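Local atomic coordinates of hypothetical protein YfiH (Bacillus licheniformis, PDB entry 6DZD), a protein that probably cleaves purine nucleosides such as adenosine and inosine with phosphate, releasing the free base and ribose 1-phosphate, and binds zinc. Residues A[182-187]-A[246-251]. Sequence-based numbering, arbitrary orientation.
With ZN (zinc ion), chain C.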
ATOM      1  N   ILE A 182      -7.556   1.506   3.564  1.00 18.38           N
ATOM      2  CA  ILE A 182      -7.218   0.515   2.541  1.00 18.23           C
ATOM      3  C   ILE A 182      -7.427   1.169   1.174  1.00 18.25           C
ATOM      4  O   ILE A 182      -8.529   1.638   0.861  1.00 19.13           O
ATOM      5  CB  ILE A 182      -8.054  -0.771   2.695  1.00 19.60           C
ATOM      6  CG1 ILE A 182      -7.722  -1.455   4.021  1.00 19.69           C
ATOM      7  CG2 ILE A 182      -7.805  -1.726   1.560  1.00 18.96           C
ATOM      8  CD1 ILE A 182      -8.565  -2.684   4.330  1.00 21.37           C
ATOM      9  N   GLY A 183      -6.360   1.215   0.371  1.00 19.21           N
ATOM     10  CA  GLY A 183      -6.338   1.968  -0.862  1.00 19.21           C
ATOM     11  C   GLY A 183      -6.750   1.162  -2.080  1.00 19.20           C
ATOM     12  O   GLY A 183      -7.233   0.025  -1.978  1.00 19.29           O
ATOM     13  N   PRO A 184      -6.563   1.750  -3.264  1.00 18.49           N
ATOM     14  CA  PRO A 184      -6.886   1.043  -4.509  1.00 18.28           C
ATOM     15  C   PRO A 184      -6.072  -0.233  -4.650  1.00 17.75           C
ATOM     16  O   PRO A 184      -4.846  -0.232  -4.516  1.00 17.72           O
ATOM     17  CB  PRO A 184      -6.532   2.060  -5.602  1.00 19.28           C
ATOM     18  CG  PRO A 184      -6.640   3.356  -4.947  1.00 19.68           C
ATOM     19  CD  PRO A 184      -6.199   3.151  -3.512  1.00 19.09           C
ATOM     20  N   ALA A 185      -6.788  -1.331  -4.860  1.00 17.53           N
ATOM     21  CA  ALA A 185      -6.209  -2.627  -5.137  1.00 17.12           C
ATOM     22  C   ALA A 185      -7.191  -3.383  -6.023  1.00 17.13           C
ATOM     23  O   ALA A 185      -8.325  -2.931  -6.257  1.00 17.43           O
ATOM     24  CB  ALA A 185      -5.901  -3.380  -3.846  1.00 17.14           C
ATOM     25  N   ILE A 186      -6.751  -4.555  -6.495  1.00 19.10           N
ATOM     26  CA  ILE A 186      -7.574  -5.376  -7.381  1.00 19.01           C
ATOM     27  C   ILE A 186      -8.780  -5.919  -6.618  1.00 19.08           C
ATOM     28  O   ILE A 186      -8.651  -6.504  -5.533  1.00 19.33           O
ATOM     29  CB  ILE A 186      -6.727  -6.499  -8.008  1.00 18.31           C
ATOM     30  CG1 ILE A 186      -7.491  -7.213  -9.114  1.00 17.91           C
ATOM     31  CG2 ILE A 186      -6.247  -7.510  -6.979  1.00 17.90           C
ATOM     32  CD1 ILE A 186      -6.594  -8.085  -9.961  1.00 16.69           C
ATOM     33  N   GLY A 187      -9.976  -5.729  -7.192  1.00 19.87           N
ATOM     34  CA  GLY A 187     -11.183  -6.214  -6.560  1.00 20.19           C
ATOM     35  C   GLY A 187     -11.416  -7.679  -6.848  1.00 20.38           C
ATOM     36  O   GLY A 187     -10.810  -8.256  -7.759  1.00 19.91           O
ATOM     37  N   SER A 246     -11.236   1.943   0.216  1.00 20.22           N
ATOM     38  CA  SER A 246     -11.474   2.488  -1.111  1.00 20.61           C
ATOM     39  C   SER A 246     -12.131   1.437  -1.997  1.00 21.68           C
ATOM     40  O   SER A 246     -11.725   0.273  -2.002  1.00 21.58           O
ATOM     41  CB  SER A 246     -10.152   2.946  -1.724  1.00 19.46           C
ATOM     42  OG  SER A 246     -10.289   3.252  -3.098  1.00 20.00           O
ATOM     43  N   SER A 247     -13.158   1.838  -2.739  1.00 22.06           N
ATOM     44  CA  SER A 247     -13.839   0.897  -3.615  1.00 23.28           C
ATOM     45  C   SER A 247     -13.144   0.727  -4.963  1.00 23.25           C
ATOM     46  O   SER A 247     -13.521  -0.175  -5.726  1.00 24.22           O
ATOM     47  CB  SER A 247     -15.275   1.353  -3.830  1.00 25.17           C
ATOM     48  OG  SER A 247     -15.263   2.665  -4.352  1.00 25.57           O
ATOM     49  N   LEU A 248     -12.088   1.498  -5.227  1.00 22.13           N
ATOM     50  CA  LEU A 248     -11.458   1.499  -6.539  1.00 22.89           C
ATOM     51  C   LEU A 248     -10.710   0.191  -6.787  1.00 23.57           C
ATOM     52  O   LEU A 248      -9.957  -0.288  -5.937  1.00 22.74           O
ATOM     53  CB  LEU A 248     -10.507   2.693  -6.676  1.00 21.73           C
ATOM     54  CG  LEU A 248     -11.173   4.086  -6.698  1.00 21.44           C
ATOM     55  CD1 LEU A 248     -10.122   5.183  -6.734  1.00 20.34           C
ATOM     56  CD2 LEU A 248     -12.163   4.265  -7.842  1.00 23.05           C
ATOM     57  N   CYS A 249     -10.954  -0.401  -7.946  1.00 20.86           N
ATOM     58  CA  CYS A 249     -10.269  -1.602  -8.400  1.00 20.54           C
ATOM     59  C   CYS A 249      -9.183  -1.210  -9.399  1.00 20.01           C
ATOM     60  O   CYS A 249      -9.457  -0.531 -10.395  1.00 20.97           O
ATOM     61  CB  CYS A 249     -11.269  -2.571  -9.028  1.00 22.41           C
ATOM     62  SG  CYS A 249     -10.547  -4.055  -9.717  1.00 22.62           S
ATOM     63  N   THR A 250      -7.949  -1.615  -9.125  1.00 20.10           N
ATOM     64  CA  THR A 250      -6.857  -1.217 -10.009  1.00 19.81           C
ATOM     65  C   THR A 250      -6.994  -1.855 -11.392  1.00 20.57           C
ATOM     66  O   THR A 250      -6.590  -1.252 -12.399  1.00 20.48           O
ATOM     67  CB  THR A 250      -5.500  -1.543  -9.362  1.00 18.46           C
ATOM     68  OG1 THR A 250      -5.414  -2.934  -9.036  1.00 19.31           O
ATOM     69  CG2 THR A 250      -5.309  -0.725  -8.105  1.00 16.35           C
ATOM     70  N   SER A 251      -7.553  -3.067 -11.463  1.00 20.77           N
ATOM     71  CA  SER A 251      -7.813  -3.692 -12.756  1.00 22.52           C
ATOM     72  C   SER A 251      -8.905  -2.954 -13.533  1.00 24.03           C
ATOM     73  O   SER A 251      -8.762  -2.699 -14.736  1.00 25.13           O
ATOM     74  CB  SER A 251      -8.195  -5.160 -12.553  1.00 23.41           C
ATOM     75  OG  SER A 251      -8.503  -5.790 -13.778  1.00 25.39           O
TER
HETATM   76 ZN    ZN C 301     -12.201  -5.023 -10.941  1.00 23.40          ZN
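C249 and G187 meet at the zinc site: the backbone N of G187 points at C249 SG with a 3.1 Å, nearly straight bond (167°), while the same sulfur binds the zinc ion at 2.3 Å. SG stands anti to its own backbone N (chi1 177°), which carries it to both partners; C189, C190 and C252 complete the metal site. At the other end, where parallel strands 179-182 and 243-245 run out, S246 N donates to I182 O at 2.8 Å. S246 OG reaches forward to accept from L248 N at 3.3 Å, an ST turn, and lies alongside the P184 ring near CG and CD. An alanine at S246 would probably leave L248 N without this acceptor and the turn less firmly set. Between the ends, P184 CB packs against T250 CG2 (3.9 Å) and L248 CB. T250 N reaches A185 O from above the carbonyl plane, and C249 CA adds a CH···O contact to that oxygen. T250 OG1 hydrogen-bonds D131. The N-H donated to the thiolate would probably temper its negative charge, and the loop after 179-182 probably helps position a zinc ligand in the loop after its parallel neighbour, edge strand 243-245.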